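Side-chain contacts in capsid protein (Bocavirus gorilla/GBoV1/2009, PDB 7LNK), which builds the T=1 icosahedral shell of a parvovirus, sixty copies of it assembling into the capsid: residues A[199-202]-A[203-207]; A[14-18]-A[19-23]; A[400-403]-A[404-408]; A[183-186]-A[187-190]. All coordinates share one frame; numbering follows the deposited sequence.

How the interactions relate
Along the chain the order is interaction 2, 4, 1, 3, and none touches another. Interactions 2 and 1 both reach the strands of the jelly-roll barrel, their centres about 31 Å apart: 14-23 is a hairpin at the edge of one sheet, while 199-207 is the turn from strand 199-201 into strand 207-223. Interaction 4 follows helix 179-186, in the long connection leading up to strand 199-201; its centre lies about 48 Å from that of interaction 2, across the centre of the chain. Interaction 3 belongs to the long insertion after strand 207-223. Interactions 1 and 4 both meet the second subunit, and interactions 3 and 4 the fifth, so these three contacts lie where subunits meet in the shell.

Interaction 1 of 4, residues A[199-202]-A[203-207]; sequences EVLR and TGESS
The chain reverses at a type I beta turn from Arg202 to Glu205, closed by Glu205 N giving a hydrogen bond to Arg202 O at 2.9 Å, so that 199-202 and 203-207 run 152° apart. From the last position of the turn the Glu205 side chain doubles back over the strand end. Its CG stands anti to the carbonyl carbon (chi1 -66°) and the chain beyond is extended, which carries OE1 to the backbone of Arg202; there it takes a weak bond from Arg202 N, 3.3 Å long with an N-H...O angle of 150°. Leu201 lies between the two arms. Its CD2 branch lies across the Glu205 side chain, 3.2 Å from Glu205 OE1 and 3.6 Å from Glu205 CB, while its CD1 branch rests on the opposite backbone, 3.6 Å from Ser206 C and 3.8 Å from Ser207 N. This turn links two strands of the viral jelly roll that belong to different sheets: strand 199-201 pairs with 123-128, and strand 207-223 with 86-108. Leu201 also touches Val123 and Ile125 of strand 123-128 and Leu101 of strand 86-108. Farther along, the carboxylate of Glu199 comes alongside Ser207, with Glu199 OE1 near Ser207 CB. The other ends face a second subunit: Glu205 OE2 accepts from Ser7 N of that neighbouring subunit, and the extended Arg202 sends NH1 to the carbonyl oxygen of its Val4.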
loop_
_atom_site.group_PDB
_atom_site.type_symbol
_atom_site.label_atom_id
_atom_site.label_comp_id
_atom_site.label_asym_id
_atom_site.label_seq_id
_atom_site.Cartn_x
_atom_site.Cartn_y
_atom_site.Cartn_z
ATOM N N GLU A 199 37.965 -64.763 -52.920
ATOM C CA GLU A 199 36.607 -65.196 -52.648
ATOM C C GLU A 199 36.339 -66.580 -53.206
ATOM O O GLU A 199 36.839 -66.956 -54.265
ATOM C CB GLU A 199 35.607 -64.213 -53.239
ATOM C CG GLU A 199 35.639 -62.870 -52.579
ATOM C CD GLU A 199 34.698 -61.894 -53.223
ATOM O OE1 GLU A 199 34.163 -62.215 -54.302
ATOM O OE2 GLU A 199 34.492 -60.803 -52.652
ATOM N N VAL A 200 35.534 -67.337 -52.472
ATOM C CA VAL A 200 35.008 -68.615 -52.926
ATOM C C VAL A 200 33.499 -68.482 -52.950
ATOM O O VAL A 200 32.892 -68.107 -51.942
ATOM C CB VAL A 200 35.441 -69.772 -52.019
ATOM C CG1 VAL A 200 34.830 -71.064 -52.503
ATOM C CG2 VAL A 200 36.936 -69.864 -51.978
ATOM N N LEU A 201 32.895 -68.772 -54.092
ATOM C CA LEU A 201 31.468 -68.592 -54.268
ATOM C C LEU A 201 30.811 -69.914 -54.620
ATOM O O LEU A 201 31.393 -70.749 -55.309
ATOM C CB LEU A 201 31.158 -67.585 -55.373
ATOM C CG LEU A 201 31.644 -66.149 -55.236
ATOM C CD1 LEU A 201 31.251 -65.394 -56.473
ATOM C CD2 LEU A 201 31.106 -65.480 -54.001
ATOM N N ARG A 202 29.583 -70.086 -54.149
ATOM C CA ARG A 202 28.715 -71.148 -54.617
ATOM C C ARG A 202 27.668 -70.562 -55.559
ATOM O O ARG A 202 27.659 -69.366 -55.845
ATOM C CB ARG A 202 28.086 -71.885 -53.439
ATOM C CG ARG A 202 29.080 -72.685 -52.641
ATOM C CD ARG A 202 28.420 -73.452 -51.538
ATOM N NE ARG A 202 29.394 -74.231 -50.789
ATOM C CZ ARG A 202 29.111 -74.932 -49.699
ATOM N NH1 ARG A 202 27.879 -74.953 -49.226
ATOM N NH2 ARG A 202 30.061 -75.618 -49.092
ATOM N N THR A 203 26.778 -71.422 -56.056
ATOM C CA THR A 203 25.855 -71.008 -57.108
ATOM C C THR A 203 24.999 -69.829 -56.676
ATOM O O THR A 203 24.701 -68.943 -57.482
ATOM C CB THR A 203 24.968 -72.175 -57.522
ATOM O OG1 THR A 203 24.258 -72.664 -56.379
ATOM C CG2 THR A 203 25.800 -73.286 -58.112
ATOM N N GLY A 204 24.602 -69.791 -55.408
ATOM C CA GLY A 204 23.731 -68.728 -54.957
ATOM C C GLY A 204 24.440 -67.425 -54.679
ATOM O O GLY A 204 23.799 -66.465 -54.249
ATOM N N GLU A 205 25.746 -67.370 -54.878
ATOM C CA GLU A 205 26.493 -66.158 -54.602
ATOM C C GLU A 205 26.920 -65.454 -55.883
ATOM O O GLU A 205 26.730 -65.947 -56.993
ATOM C CB GLU A 205 27.695 -66.494 -53.729
ATOM C CG GLU A 205 27.281 -66.974 -52.358
ATOM C CD GLU A 205 28.444 -67.390 -51.510
ATOM O OE1 GLU A 205 29.554 -67.512 -52.046
ATOM O OE2 GLU A 205 28.261 -67.577 -50.294
ATOM N N SER A 206 27.536 -64.290 -55.706
ATOM C CA SER A 206 27.998 -63.474 -56.817
ATOM C C SER A 206 29.073 -62.530 -56.309
ATOM O O SER A 206 29.211 -62.310 -55.106
ATOM C CB SER A 206 26.853 -62.693 -57.462
ATOM O OG SER A 206 26.289 -61.770 -56.557
ATOM N N SER A 207 29.840 -61.979 -57.241
ATOM C CA SER A 207 30.870 -61.010 -56.910
ATOM C C SER A 207 30.873 -59.906 -57.953
ATOM O O SER A 207 30.473 -60.117 -59.097
ATOM C CB SER A 207 32.249 -61.663 -56.825
ATOM O OG SER A 207 32.630 -62.204 -58.072
#

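Interaction 2 of 4, residues A[14-18]-A[19-23]; sequences GSHFA and DKYVI
His16 and Ile23 form an antiparallel hydrogen-bonded pair: His16 N gives to Ile23 O at 2.8 Å, Ile23 N to His16 O at 2.9 Å. Nearer the bend, Ala18 N bonds Tyr21 O at 2.9 Å, with the N-H bent to 137°.

Two CH-pi contacts lead the side-chain packing. Phe17 and Val22, a non-hydrogen-bonded pair, lie side by side and point the same way. Val22 CG1 sits over one face of the Phe17 ring, 4.2 Å from its centroid and displaced toward the rim, while Val22 CG2 touches Phe17 CD1 at 3.5 Å. Past the end of the paired strands, Ala18 CB stands squarely over the Tyr21 ring, 3.7 Å from the centroid and 13° off the normal. The Tyr21 chi1 of 64° turns the ring back beneath the methyl, and its CE1 comes to 3.9 Å from His16 CD2, at the edge of the imidazole.

Two polar ends, those of Asp19 and Ser15, find partners outside the hairpin. Asp19 OD1 forms a salt bridge with Arg453 NE, and Ser15 OG bonds Asp78 OD2 of helix 76-85, the helix on which Phe17 also packs.

Strand 21-33 continues into the barrel beside strand 437-453. A short first strand folded back on the edge of a jelly-roll sheet in this way is characteristic of parvovirus capsid proteins.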
loop_
_atom_site.group_PDB
_atom_site.type_symbol
_atom_site.label_atom_id
_atom_site.label_comp_id
_atom_site.label_asym_id
_atom_site.label_seq_id
_atom_site.Cartn_x
_atom_site.Cartn_y
_atom_site.Cartn_z
ATOM N N GLY A 14 23.627 -53.311 -74.010
ATOM C CA GLY A 14 23.334 -52.116 -74.768
ATOM C C GLY A 14 24.255 -50.964 -74.450
ATOM O O GLY A 14 25.277 -51.091 -73.774
ATOM N N SER A 15 23.871 -49.808 -74.969
ATOM C CA SER A 15 24.644 -48.599 -74.779
ATOM C C SER A 15 23.708 -47.436 -74.520
ATOM O O SER A 15 22.519 -47.480 -74.834
ATOM C CB SER A 15 25.522 -48.290 -75.983
ATOM O OG SER A 15 24.719 -48.038 -77.114
ATOM N N HIS A 16 24.270 -46.395 -73.924
ATOM C CA HIS A 16 23.574 -45.144 -73.683
ATOM C C HIS A 16 24.507 -44.019 -74.091
ATOM O O HIS A 16 25.594 -43.884 -73.529
ATOM C CB HIS A 16 23.164 -45.013 -72.218
ATOM C CG HIS A 16 22.383 -43.779 -71.916
ATOM N ND1 HIS A 16 21.142 -43.533 -72.458
ATOM C CD2 HIS A 16 22.666 -42.718 -71.125
ATOM C CE1 HIS A 16 20.695 -42.372 -72.015
ATOM N NE2 HIS A 16 21.601 -41.858 -71.206
ATOM N N PHE A 17 24.093 -43.225 -75.066
ATOM C CA PHE A 17 24.866 -42.085 -75.535
ATOM C C PHE A 17 24.352 -40.796 -74.918
ATOM O O PHE A 17 23.146 -40.550 -74.874
ATOM C CB PHE A 17 24.821 -41.979 -77.055
ATOM C CG PHE A 17 25.584 -43.047 -77.758
ATOM C CD1 PHE A 17 26.916 -42.870 -78.059
ATOM C CD2 PHE A 17 24.992 -44.246 -78.074
ATOM C CE1 PHE A 17 27.629 -43.846 -78.696
ATOM C CE2 PHE A 17 25.705 -45.226 -78.704
ATOM C CZ PHE A 17 27.025 -45.026 -79.013
ATOM N N ALA A 18 25.282 -39.983 -74.434
ATOM C CA ALA A 18 24.984 -38.641 -73.964
ATOM C C ALA A 18 26.007 -37.689 -74.557
ATOM O O ALA A 18 26.808 -38.089 -75.406
ATOM C CB ALA A 18 24.995 -38.579 -72.439
ATOM N N ASP A 19 25.976 -36.424 -74.147
ATOM C CA ASP A 19 26.977 -35.479 -74.627
ATOM C C ASP A 19 28.343 -35.773 -74.038
ATOM O O ASP A 19 29.332 -35.883 -74.767
ATOM C CB ASP A 19 26.554 -34.053 -74.298
ATOM C CG ASP A 19 25.465 -33.564 -75.198
ATOM O OD1 ASP A 19 25.282 -34.185 -76.260
ATOM O OD2 ASP A 19 24.794 -32.572 -74.854
ATOM N N LYS A 20 28.426 -35.859 -72.715
ATOM C CA LYS A 20 29.699 -35.989 -72.035
ATOM C C LYS A 20 30.056 -37.414 -71.640
ATOM O O LYS A 20 31.144 -37.627 -71.103
ATOM C CB LYS A 20 29.714 -35.083 -70.810
ATOM C CG LYS A 20 29.682 -33.622 -71.177
ATOM C CD LYS A 20 29.795 -32.745 -69.962
ATOM C CE LYS A 20 29.906 -31.295 -70.367
ATOM N NZ LYS A 20 28.598 -30.768 -70.827
ATOM N N TYR A 21 29.193 -38.393 -71.885
ATOM C CA TYR A 21 29.545 -39.754 -71.517
ATOM C C TYR A 21 28.790 -40.746 -72.383
ATOM O O TYR A 21 27.743 -40.439 -72.949
ATOM C CB TYR A 21 29.273 -40.036 -70.033
ATOM C CG TYR A 21 27.821 -39.965 -69.646
ATOM C CD1 TYR A 21 27.014 -41.087 -69.705
ATOM C CD2 TYR A 21 27.258 -38.777 -69.223
ATOM C CE1 TYR A 21 25.690 -41.028 -69.359
ATOM C CE2 TYR A 21 25.934 -38.709 -68.873
ATOM C CZ TYR A 21 25.154 -39.837 -68.941
ATOM O OH TYR A 21 23.828 -39.770 -68.590
ATOM N N VAL A 22 29.346 -41.950 -72.470
ATOM C CA VAL A 22 28.697 -43.092 -73.097
ATOM C C VAL A 22 28.823 -44.268 -72.143
ATOM O O VAL A 22 29.893 -44.497 -71.577
ATOM C CB VAL A 22 29.316 -43.434 -74.465
ATOM C CG1 VAL A 22 28.704 -44.691 -75.023
ATOM C CG2 VAL A 22 29.115 -42.297 -75.429
ATOM N N ILE A 23 27.732 -44.997 -71.950
ATOM C CA ILE A 23 27.714 -46.168 -71.087
ATOM C C ILE A 23 27.485 -47.385 -71.961
ATOM O O ILE A 23 26.437 -47.501 -72.600
ATOM C CB ILE A 23 26.626 -46.069 -70.012
ATOM C CG1 ILE A 23 26.904 -44.906 -69.075
ATOM C CG2 ILE A 23 26.575 -47.346 -69.216
ATOM C CD1 ILE A 23 25.760 -44.607 -68.168
#

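Interaction 3 of 4, residues A[400-403]-A[404-408]; sequences IDPF and DGSIA
Pro402 packs against a carboxylate oxygen that is already gripped twice: Asp404 OD1, 3.5 Å from Pro402 CB, accepts both the N-H and the hydroxyl of Ser406. Ser406 N reaches it at 2.7 Å from 48° out of the carboxylate plane, and Ser406 OG at 2.9 Å on the syn side, close to the plane. The first of these bonds makes an Asx turn. Asp404 can bend forward to Ser406 because a chi1 of 62° tucks CG over the main chain, and the double grip fixes how the carboxylate is rotated.

A type I beta turn from Pro402 to Gly405 overlaps the Asx turn, with Gly405 N bonded to Pro402 O at 3.0 Å. The two turns together bring the chain round onto the pyrrolidine ring, whose CG approaches Ser406 O. Beyond it, Ala408 CB touches Ile400 CG2 at 3.5 Å and Pro402 CG at 4.0 Å, a small apolar contact between the two ends of the loop.

The other carboxylate oxygen, Asp404 OD2, takes a weak bond from Trp140 NE1. Trp265 of the fifth subunit packs on both Ile400 and Ala408, so this contact also lies at a subunit interface. The turn feeds strand 407-409, which runs parallel to strand 388-390; Cys389 there contacts Pro402, Ser406 and Ala408, while Ile407 leans on Glu216 and Val218 of strand 207-223.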
loop_
_atom_site.group_PDB
_atom_site.type_symbol
_atom_site.label_atom_id
_atom_site.label_comp_id
_atom_site.label_asym_id
_atom_site.label_seq_id
_atom_site.Cartn_x
_atom_site.Cartn_y
_atom_site.Cartn_z
ATOM N N ILE A 400 55.434 -42.178 -73.604
ATOM C CA ILE A 400 54.776 -43.471 -73.726
ATOM C C ILE A 400 53.763 -43.372 -74.854
ATOM O O ILE A 400 52.733 -42.709 -74.727
ATOM C CB ILE A 400 54.104 -43.886 -72.413
ATOM C CG1 ILE A 400 55.133 -43.959 -71.290
ATOM C CG2 ILE A 400 53.429 -45.212 -72.575
ATOM C CD1 ILE A 400 56.243 -44.940 -71.559
ATOM N N ASP A 401 54.065 -44.032 -75.965
ATOM C CA ASP A 401 53.192 -44.038 -77.136
ATOM C C ASP A 401 53.303 -45.391 -77.807
ATOM O O ASP A 401 54.015 -45.549 -78.804
ATOM C CB ASP A 401 53.573 -42.916 -78.101
ATOM C CG ASP A 401 52.670 -42.848 -79.304
ATOM O OD1 ASP A 401 51.486 -42.532 -79.125
ATOM O OD2 ASP A 401 53.138 -43.101 -80.428
ATOM N N PRO A 402 52.657 -46.415 -77.259
ATOM C CA PRO A 402 52.713 -47.732 -77.899
ATOM C C PRO A 402 52.264 -47.651 -79.347
ATOM O O PRO A 402 51.224 -47.077 -79.663
ATOM C CB PRO A 402 51.764 -48.572 -77.047
ATOM C CG PRO A 402 51.839 -47.949 -75.719
ATOM C CD PRO A 402 51.985 -46.478 -75.952
ATOM N N PHE A 403 53.071 -48.223 -80.239
ATOM C CA PHE A 403 52.822 -48.043 -81.663
ATOM C C PHE A 403 51.631 -48.842 -82.157
ATOM O O PHE A 403 51.116 -48.548 -83.237
ATOM C CB PHE A 403 54.059 -48.403 -82.474
ATOM C CG PHE A 403 55.206 -47.472 -82.269
ATOM C CD1 PHE A 403 55.013 -46.235 -81.699
ATOM C CD2 PHE A 403 56.469 -47.814 -82.687
ATOM C CE1 PHE A 403 56.064 -45.376 -81.521
ATOM C CE2 PHE A 403 57.519 -46.955 -82.515
ATOM C CZ PHE A 403 57.318 -45.737 -81.935
ATOM N N ASP A 404 51.181 -49.844 -81.408
ATOM C CA ASP A 404 49.952 -50.522 -81.795
ATOM C C ASP A 404 48.734 -49.650 -81.537
ATOM O O ASP A 404 47.682 -49.858 -82.147
ATOM C CB ASP A 404 49.827 -51.859 -81.065
ATOM C CG ASP A 404 49.751 -51.709 -79.556
ATOM O OD1 ASP A 404 49.676 -50.575 -79.049
ATOM O OD2 ASP A 404 49.738 -52.745 -78.866
ATOM N N GLY A 405 48.857 -48.672 -80.646
ATOM C CA GLY A 405 47.766 -47.787 -80.303
ATOM C C GLY A 405 47.161 -48.017 -78.940
ATOM O O GLY A 405 46.347 -47.196 -78.505
ATOM N N SER A 406 47.518 -49.096 -78.252
ATOM C CA SER A 406 46.970 -49.356 -76.932
ATOM C C SER A 406 47.517 -48.353 -75.928
ATOM O O SER A 406 48.617 -47.830 -76.076
ATOM C CB SER A 406 47.297 -50.776 -76.484
ATOM O OG SER A 406 48.694 -50.940 -76.348
ATOM N N ILE A 407 46.734 -48.093 -74.892
ATOM C CA ILE A 407 47.052 -47.079 -73.897
ATOM C C ILE A 407 47.774 -47.744 -72.738
ATOM O O ILE A 407 47.189 -48.559 -72.021
ATOM C CB ILE A 407 45.785 -46.367 -73.410
ATOM C CG1 ILE A 407 45.147 -45.593 -74.551
ATOM C CG2 ILE A 407 46.100 -45.447 -72.255
ATOM C CD1 ILE A 407 43.780 -45.088 -74.221
ATOM N N ALA A 408 49.033 -47.387 -72.533
ATOM C CA ALA A 408 49.811 -47.944 -71.437
ATOM C C ALA A 408 49.481 -47.214 -70.148
ATOM O O ALA A 408 49.482 -45.982 -70.105
ATOM C CB ALA A 408 51.304 -47.853 -71.726
#

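Interaction 4 of 4, residues A[183-186]-A[187-190]; sequences AILY and QMPF
Gln187 carries CG between its backbone N and carbonyl carbon (chi1 48°), which swings the side chain back along the helix end until Gln187 CG lies 3.3 Å from Ala183 O. The chain then runs extended past that carbonyl. Met188 takes the other course: its CG is anti to the backbone N and the chain stays straight as far as SD before bending at the last torsion (chi3 70°).

The same carbonyl, Ala183 O, receives a weak hydrogen bond from Gln187 N, 3.5 Å long but nearly straight at 172°. It is the last helical i to i+4 link, since Gln187 is the first residue to leave helical backbone angles. One residue on, Met188 CB comes to 3.6 Å from Leu185 O, and the thioether meets the leucine branch loosely, Leu185 CD2 to Met188 SD being 4.2 Å. Both side chains also touch Arg56 of strand 55-60, and Met188 packs on Pro162 and Ile163.

Neighbouring subunits complete the surroundings. Leu185 O accepts from Arg460 NH1 of the fifth subunit, whose Arg463 packs on Gln187, and Ile472 of the second subunit lies against Leu185 and Tyr186. This is a helix C-terminus unwinding into an extended segment, within the long connection between jelly-roll strands 123-128 and 199-201, one of the large inter-strand insertions of parvovirus capsid proteins.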
loop_
_atom_site.group_PDB
_atom_site.type_symbol
_atom_site.label_atom_id
_atom_site.label_comp_id
_atom_site.label_asym_id
_atom_site.label_seq_id
_atom_site.Cartn_x
_atom_site.Cartn_y
_atom_site.Cartn_z
ATOM N N ALA A 183 72.916 -67.736 -60.909
ATOM C CA ALA A 183 72.435 -66.672 -60.039
ATOM C C ALA A 183 71.098 -66.137 -60.522
ATOM O O ALA A 183 70.295 -65.633 -59.733
ATOM C CB ALA A 183 73.469 -65.553 -59.967
ATOM N N ILE A 184 70.840 -66.235 -61.822
ATOM C CA ILE A 184 69.572 -65.753 -62.350
ATOM C C ILE A 184 68.463 -66.768 -62.093
ATOM O O ILE A 184 67.299 -66.394 -61.929
ATOM C CB ILE A 184 69.719 -65.392 -63.838
ATOM C CG1 ILE A 184 70.679 -64.222 -63.983
ATOM C CG2 ILE A 184 68.414 -64.950 -64.427
ATOM C CD1 ILE A 184 71.053 -63.924 -65.402
ATOM N N LEU A 185 68.794 -68.062 -62.032
ATOM C CA LEU A 185 67.803 -69.022 -61.548
ATOM C C LEU A 185 67.630 -68.959 -60.044
ATOM O O LEU A 185 66.500 -69.004 -59.552
ATOM C CB LEU A 185 68.129 -70.457 -61.937
ATOM C CG LEU A 185 67.866 -70.962 -63.335
ATOM C CD1 LEU A 185 68.341 -72.370 -63.390
ATOM C CD2 LEU A 185 66.378 -70.924 -63.554
ATOM N N TYR A 186 68.731 -68.898 -59.292
ATOM C CA TYR A 186 68.611 -68.925 -57.840
ATOM C C TYR A 186 67.607 -67.898 -57.359
ATOM O O TYR A 186 66.903 -68.124 -56.373
ATOM C CB TYR A 186 69.959 -68.706 -57.165
ATOM C CG TYR A 186 70.928 -69.834 -57.360
ATOM C CD1 TYR A 186 70.489 -71.141 -57.397
ATOM C CD2 TYR A 186 72.286 -69.601 -57.431
ATOM C CE1 TYR A 186 71.364 -72.175 -57.559
ATOM C CE2 TYR A 186 73.171 -70.634 -57.587
ATOM C CZ TYR A 186 72.702 -71.920 -57.647
ATOM O OH TYR A 186 73.578 -72.963 -57.802
ATOM N N GLN A 187 67.513 -66.767 -58.035
ATOM C CA GLN A 187 66.298 -65.976 -57.925
ATOM C C GLN A 187 65.537 -65.984 -59.245
ATOM O O GLN A 187 65.768 -65.199 -60.156
ATOM C CB GLN A 187 66.681 -64.573 -57.489
ATOM C CG GLN A 187 67.827 -64.042 -58.330
ATOM C CD GLN A 187 68.230 -62.652 -57.976
ATOM O OE1 GLN A 187 67.822 -62.117 -56.955
ATOM N NE2 GLN A 187 69.096 -62.073 -58.785
ATOM N N MET A 188 64.556 -66.875 -59.291
ATOM C CA MET A 188 63.470 -66.823 -60.238
ATOM C C MET A 188 62.181 -66.777 -59.450
ATOM O O MET A 188 61.886 -67.745 -58.738
ATOM C CB MET A 188 63.497 -68.021 -61.173
ATOM C CG MET A 188 62.320 -68.083 -62.113
ATOM S SD MET A 188 62.461 -69.385 -63.341
ATOM C CE MET A 188 62.272 -70.840 -62.349
ATOM N N PRO A 189 61.399 -65.713 -59.506
ATOM C CA PRO A 189 60.213 -65.646 -58.661
ATOM C C PRO A 189 59.218 -66.730 -59.019
ATOM O O PRO A 189 59.189 -67.257 -60.130
ATOM C CB PRO A 189 59.654 -64.258 -58.958
ATOM C CG PRO A 189 60.099 -63.996 -60.294
ATOM C CD PRO A 189 61.474 -64.554 -60.399
ATOM N N PHE A 190 58.397 -67.074 -58.037
ATOM C CA PHE A 190 57.310 -68.016 -58.234
ATOM C C PHE A 190 56.075 -67.475 -57.550
ATOM O O PHE A 190 56.110 -67.150 -56.362
ATOM C CB PHE A 190 57.679 -69.404 -57.722
ATOM C CG PHE A 190 56.554 -70.373 -57.757
ATOM C CD1 PHE A 190 56.009 -70.766 -58.956
ATOM C CD2 PHE A 190 56.137 -70.999 -56.612
ATOM C CE1 PHE A 190 54.987 -71.669 -58.994
ATOM C CE2 PHE A 190 55.133 -71.925 -56.658
ATOM C CZ PHE A 190 54.556 -72.255 -57.845
#